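Local coordinates for epoxide hydrolase (Aspergillus niger, PDB 3G02), which probably hydrolyses epoxides to diols with an alpha/beta hydrolase fold, here in an enantioselective form produced by directed evolution, at residues Val173-Met178 / Phe206-Ala211; Val198-Gly203 / Lys339-Ser344. The protein carries 9 engineered substitutions. All coordinates share one frame; numbering follows the deposited sequence.

How the interactions relate
Interactions 1 and 2 lie side by side in the alpha/beta hydrolase core, their centres about 11 Å apart, away from the predicted catalytic residues. Their segments alternate along the chain: 173-178, 198-203, 206-211, then 339-344 after a long intervening region rich in helices. Helix 194-205 belongs to interaction 2 and runs out into the turn of interaction 1, which leads into strand 209-214; that strand is the sheet neighbour of strand 340-345, used by interaction 2. Lys339 ties the two together, since its NZ lies 2.8 Å from Cys209 O in a probable hydrogen bond. Together they join the C-terminal end of helix 194-205 and the turn after it to helix 167-180 and to strand 340-345.

Interaction 1 of 2, residues Val173-Met178 / Phe206-Ala211; sequences VVDQLM and FDACKA
The carboxylate of Asp175 meets one ortho corner of the Phe206 ring, with Asp175 CG 3.4 Å from Phe206 CD2 and Asp175 CB 3.5 Å from the same carbon. The approach is oblique, the planes of carboxylate and ring standing 49° apart. The Asp175 CA-CB bond already points at the turn, and with CG anti to the backbone N (chi1 175°) the carboxylate comes against the Phe206 ring. The Ala208 methyl also touches the acid, its CB 3.8 Å from Asp175 OD1. No direct hydrogen bond joins the two segments; a water does so instead, donating to Asp175 OD1 at 2.8 Å and accepting from Ala208 N at 3.0 Å. Phe206 leaves helical geometry just after helix 194-205 and starts a type I beta turn to Cys209, closed by Cys209 N to Phe206 O at 3.1 Å. This is the short connection from a helix into the next parallel strand, 209-214, as expected of the beta-alpha-beta layering in an alpha/beta hydrolase. Further out, the two carboxylate oxygens have separate partners. Asp175 OD1 also hydrogen-bonds the hydroxyl of Tyr187, at the start of the adjacent strand 187-191, while Asp175 OD2 forms a salt bridge with Lys179 one turn along its own helix. Held from both oxygens, the carboxylate would have its rotation restricted, and the nearby lysine would be expected to favour the charged form. Tyr187 also packs on Ala208 and Cys209 and pairs with the backbone of Ala208 and Lys210.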
loop_
_atom_site.group_PDB
_atom_site.type_symbol
_atom_site.label_atom_id
_atom_site.label_comp_id
_atom_site.label_asym_id
_atom_site.label_seq_id
_atom_site.Cartn_x
_atom_site.Cartn_y
_atom_site.Cartn_z
ATOM N N VAL A 173 5.672 26.137 -10.616
ATOM C CA VAL A 173 6.383 25.637 -11.798
ATOM C C VAL A 173 5.538 25.760 -13.075
ATOM O O VAL A 173 6.040 26.194 -14.113
ATOM C CB VAL A 173 6.872 24.175 -11.598
ATOM C CG1 VAL A 173 7.376 23.577 -12.909
ATOM C CG2 VAL A 173 7.968 24.125 -10.534
ATOM N N VAL A 174 4.265 25.376 -12.997
ATOM C CA VAL A 174 3.367 25.461 -14.154
ATOM C C VAL A 174 3.179 26.920 -14.584
ATOM O O VAL A 174 3.281 27.238 -15.771
ATOM C CB VAL A 174 2.006 24.776 -13.884
ATOM C CG1 VAL A 174 1.028 25.014 -15.035
ATOM C CG2 VAL A 174 2.195 23.277 -13.673
ATOM N N ASP A 175 2.933 27.795 -13.612
ATOM C CA ASP A 175 2.779 29.225 -13.881
ATOM C C ASP A 175 4.036 29.803 -14.534
ATOM O O ASP A 175 3.945 30.572 -15.496
ATOM C CB ASP A 175 2.438 29.984 -12.597
ATOM C CG ASP A 175 2.387 31.491 -12.801
ATOM O OD1 ASP A 175 1.403 31.988 -13.390
ATOM O OD2 ASP A 175 3.329 32.171 -12.344
ATOM N N GLN A 176 5.207 29.422 -14.024
ATOM C CA GLN A 176 6.474 29.890 -14.591
ATOM C C GLN A 176 6.664 29.404 -16.029
ATOM O O GLN A 176 7.134 30.153 -16.888
ATOM C CB GLN A 176 7.663 29.469 -13.716
ATOM C CG GLN A 176 8.972 30.189 -14.054
ATOM C CD GLN A 176 8.838 31.708 -14.032
ATOM O OE1 GLN A 176 8.433 32.295 -13.027
ATOM N NE2 GLN A 176 9.175 32.348 -15.147
ATOM N N LEU A 177 6.292 28.153 -16.291
ATOM C CA LEU A 177 6.369 27.605 -17.637
ATOM C C LEU A 177 5.530 28.433 -18.603
ATOM O O LEU A 177 6.008 28.808 -19.674
ATOM C CB LEU A 177 5.913 26.141 -17.655
ATOM C CG LEU A 177 5.771 25.485 -19.033
ATOM C CD1 LEU A 177 7.108 25.383 -19.757
ATOM C CD2 LEU A 177 5.125 24.111 -18.898
ATOM N N MET A 178 4.288 28.717 -18.214
ATOM C CA MET A 178 3.381 29.489 -19.063
ATOM C C MET A 178 3.903 30.907 -19.298
ATOM O O MET A 178 3.817 31.422 -20.412
ATOM C CB MET A 178 1.961 29.499 -18.490
ATOM C CG MET A 178 1.282 28.122 -18.481
ATOM S SD MET A 178 1.231 27.349 -20.109
ATOM C CE MET A 178 -0.320 27.979 -20.748
ATOM N N PHE A 206 -2.715 32.836 -8.594
ATOM C CA PHE A 206 -1.819 33.244 -9.670
ATOM C C PHE A 206 -2.543 34.141 -10.671
ATOM O O PHE A 206 -3.483 33.708 -11.345
ATOM C CB PHE A 206 -1.192 32.015 -10.348
ATOM C CG PHE A 206 -0.216 31.267 -9.469
ATOM C CD1 PHE A 206 -0.671 30.396 -8.480
ATOM C CD2 PHE A 206 1.155 31.435 -9.631
ATOM C CE1 PHE A 206 0.226 29.704 -7.667
ATOM C CE2 PHE A 206 2.059 30.744 -8.824
ATOM C CZ PHE A 206 1.590 29.881 -7.840
ATOM N N ASP A 207 -2.107 35.397 -10.746
ATOM C CA ASP A 207 -2.802 36.418 -11.532
ATOM C C ASP A 207 -2.886 36.110 -13.022
ATOM O O ASP A 207 -3.874 36.461 -13.671
ATOM C CB ASP A 207 -2.156 37.790 -11.326
ATOM C CG ASP A 207 -2.462 38.382 -9.965
ATOM O OD1 ASP A 207 -1.890 39.447 -9.650
ATOM O OD2 ASP A 207 -3.269 37.797 -9.209
ATOM N N ALA A 208 -1.853 35.460 -13.552
ATOM C CA ALA A 208 -1.798 35.110 -14.971
ATOM C C ALA A 208 -2.816 34.030 -15.340
ATOM O O ALA A 208 -3.230 33.934 -16.492
ATOM C CB ALA A 208 -0.397 34.688 -15.364
ATOM N N CYS A 209 -3.211 33.214 -14.365
ATOM C CA CYS A 209 -4.270 32.233 -14.589
ATOM C C CYS A 209 -5.616 32.945 -14.580
ATOM O O CYS A 209 -6.011 33.508 -13.562
ATOM C CB CYS A 209 -4.235 31.143 -13.517
ATOM S SG CYS A 209 -5.529 29.900 -13.721
ATOM N N LYS A 210 -6.318 32.914 -15.712
ATOM C CA LYS A 210 -7.550 33.698 -15.871
ATOM C C LYS A 210 -8.840 32.888 -15.722
ATOM O O LYS A 210 -9.898 33.446 -15.421
ATOM C CB LYS A 210 -7.551 34.439 -17.215
ATOM C CG LYS A 210 -6.335 35.325 -17.466
ATOM C CD LYS A 210 -6.261 36.500 -16.496
ATOM C CE LYS A 210 -5.008 37.321 -16.739
ATOM N NZ LYS A 210 -4.887 38.458 -15.782
ATOM N N ALA A 211 -8.744 31.577 -15.937
ATOM C CA ALA A 211 -9.893 30.680 -15.850
ATOM C C ALA A 211 -9.426 29.245 -15.636
ATOM O O ALA A 211 -8.305 28.890 -16.010
ATOM C CB ALA A 211 -10.756 30.778 -17.115
HETATM O O HOH W 1 0.647 34.417 -12.290
#

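Interaction 2 of 2, residues Val198-Gly203 / Lys339-Ser344; sequences VGRLLG and KPFGFS. With FMT (formic acid), chain D.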
loop_
_atom_site.group_PDB
_atom_site.type_symbol
_atom_site.label_atom_id
_atom_site.label_comp_id
_atom_site.label_asym_id
_atom_site.label_seq_id
_atom_site.Cartn_x
_atom_site.Cartn_y
_atom_site.Cartn_z
ATOM N N VAL A 198 -3.688 21.354 -8.485
ATOM C CA VAL A 198 -2.720 22.319 -9.014
ATOM C C VAL A 198 -3.465 23.440 -9.746
ATOM O O VAL A 198 -3.194 24.624 -9.516
ATOM C CB VAL A 198 -1.675 21.643 -9.928
ATOM C CG1 VAL A 198 -0.710 22.669 -10.526
ATOM C CG2 VAL A 198 -0.897 20.592 -9.147
ATOM N N GLY A 199 -4.427 23.066 -10.590
ATOM C CA GLY A 199 -5.273 24.043 -11.286
ATOM C C GLY A 199 -6.058 24.959 -10.358
ATOM O O GLY A 199 -6.185 26.158 -10.626
ATOM N N ARG A 200 -6.590 24.399 -9.274
ATOM C CA ARG A 200 -7.301 25.185 -8.268
ATOM C C ARG A 200 -6.381 26.249 -7.667
ATOM O O ARG A 200 -6.766 27.417 -7.562
ATOM C CB ARG A 200 -7.870 24.284 -7.165
ATOM C CG ARG A 200 -8.620 25.042 -6.065
ATOM C CD ARG A 200 -9.401 24.115 -5.141
ATOM N NE ARG A 200 -10.528 23.479 -5.824
ATOM C CZ ARG A 200 -11.743 24.008 -5.946
ATOM N NH1 ARG A 200 -12.021 25.201 -5.424
ATOM N NH2 ARG A 200 -12.693 23.339 -6.588
ATOM N N LEU A 201 -5.171 25.844 -7.286
ATOM C CA LEU A 201 -4.198 26.772 -6.701
ATOM C C LEU A 201 -3.809 27.882 -7.677
ATOM O O LEU A 201 -3.652 29.044 -7.280
ATOM C CB LEU A 201 -2.954 26.029 -6.208
ATOM C CG LEU A 201 -3.134 25.049 -5.045
ATOM C CD1 LEU A 201 -1.830 24.329 -4.772
ATOM C CD2 LEU A 201 -3.630 25.752 -3.782
ATOM N N LEU A 202 -3.664 27.526 -8.951
ATOM C CA LEU A 202 -3.412 28.517 -9.999
ATOM C C LEU A 202 -4.567 29.515 -10.116
ATOM O O LEU A 202 -4.344 30.729 -10.195
ATOM C CB LEU A 202 -3.137 27.830 -11.341
ATOM C CG LEU A 202 -1.810 27.058 -11.396
ATOM C CD1 LEU A 202 -1.767 26.102 -12.574
ATOM C CD2 LEU A 202 -0.616 28.011 -11.429
ATOM N N GLY A 203 -5.796 29.008 -10.106
ATOM C CA GLY A 203 -6.979 29.865 -10.141
ATOM C C GLY A 203 -7.063 30.791 -8.941
ATOM O O GLY A 203 -7.419 31.964 -9.073
ATOM N N LYS A 339 -12.316 33.220 -10.211
ATOM C CA LYS A 339 -12.258 33.349 -11.668
ATOM C C LYS A 339 -13.261 32.400 -12.334
ATOM O O LYS A 339 -13.749 31.475 -11.683
ATOM C CB LYS A 339 -10.837 33.072 -12.155
ATOM C CG LYS A 339 -9.844 34.134 -11.716
ATOM C CD LYS A 339 -8.447 33.595 -11.700
ATOM C CE LYS A 339 -7.508 34.546 -10.981
ATOM N NZ LYS A 339 -6.171 33.923 -10.823
ATOM N N PRO A 340 -13.589 32.638 -13.624
ATOM C CA PRO A 340 -14.488 31.728 -14.339
ATOM C C PRO A 340 -14.045 30.274 -14.187
ATOM O O PRO A 340 -12.889 29.940 -14.465
ATOM C CB PRO A 340 -14.369 32.188 -15.790
ATOM C CG PRO A 340 -14.062 33.641 -15.684
ATOM C CD PRO A 340 -13.164 33.763 -14.483
ATOM N N PHE A 341 -14.976 29.441 -13.731
ATOM C CA PHE A 341 -14.702 28.067 -13.328
ATOM C C PHE A 341 -15.669 27.159 -14.076
ATOM O O PHE A 341 -16.871 27.417 -14.119
ATOM C CB PHE A 341 -14.865 27.971 -11.802
ATOM C CG PHE A 341 -14.768 26.577 -11.234
ATOM C CD1 PHE A 341 -13.820 25.665 -11.691
ATOM C CD2 PHE A 341 -15.600 26.202 -10.186
ATOM C CE1 PHE A 341 -13.746 24.385 -11.137
ATOM C CE2 PHE A 341 -15.525 24.935 -9.623
ATOM C CZ PHE A 341 -14.594 24.023 -10.101
ATOM N N GLY A 342 -15.122 26.114 -14.698
ATOM C CA GLY A 342 -15.912 25.165 -15.472
ATOM C C GLY A 342 -15.644 23.743 -15.033
ATOM O O GLY A 342 -14.562 23.439 -14.522
ATOM N N PHE A 343 -16.636 22.877 -15.218
ATOM C CA PHE A 343 -16.512 21.485 -14.814
ATOM C C PHE A 343 -17.125 20.519 -15.818
ATOM O O PHE A 343 -18.218 20.757 -16.338
ATOM C CB PHE A 343 -17.128 21.265 -13.432
ATOM C CG PHE A 343 -16.638 20.018 -12.751
ATOM C CD1 PHE A 343 -15.475 20.045 -11.981
ATOM C CD2 PHE A 343 -17.324 18.815 -12.893
ATOM C CE1 PHE A 343 -15.013 18.892 -11.358
ATOM C CE2 PHE A 343 -16.860 17.657 -12.278
ATOM C CZ PHE A 343 -15.705 17.702 -11.507
ATOM N N SER A 344 -16.402 19.431 -16.083
ATOM C CA SER A 344 -16.914 18.313 -16.872
ATOM C C SER A 344 -17.046 17.082 -15.984
ATOM O O SER A 344 -16.055 16.591 -15.431
ATOM C CB SER A 344 -16.001 18.012 -18.059
ATOM O OG SER A 344 -16.043 19.052 -19.016
HETATM C C FMT D . -9.717 20.093 -6.914
HETATM O O1 FMT D . -9.730 18.873 -6.748
HETATM O O2 FMT D . -10.637 20.838 -6.573
#
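A lysine-to-helix-end hydrogen bond and a looser arginine-aromatic contact join helix 194-205 to the start of strand 340-345 in the alpha/beta hydrolase core. The chain of Lys339, extended beyond CG, runs across the C-terminal end of helix 194-205, and its NZ donates to Gly203 O at 2.9 Å. The ammonium nitrogen sits above the carbonyl plane, 43° out of it, while the methylenes lie alongside the same oxygen, Lys339 CE being 3.2 Å from Gly203 O. That lysine also donates to Cys209 O. Two residues beyond Lys339, Phe341 brings its CZ within 4.1 Å of Arg200 NH2, the guanidinium and ring planes turned 76° apart. The Arg200 chain bends at chi3 (-68°), and its guanidinium meets the CZ corner of the ring obliquely. Its edge grips a formic acid molecule, probably from the crystallisation liquor: Arg200 NE lies 2.7 Å from O2 of that molecule. Arg200 NH2 adds a weak bond, and Asn218 N binds the same molecule. Arg200 NH1 is held by the carbonyls of Thr361 and Leu335. Strand 340-345 lies between strands 209-214 and 362-369, with Phe341 packed on Leu214 and Leu364, while Leu202 of the helix reaches Val174 and Asp175 on helix 167-180.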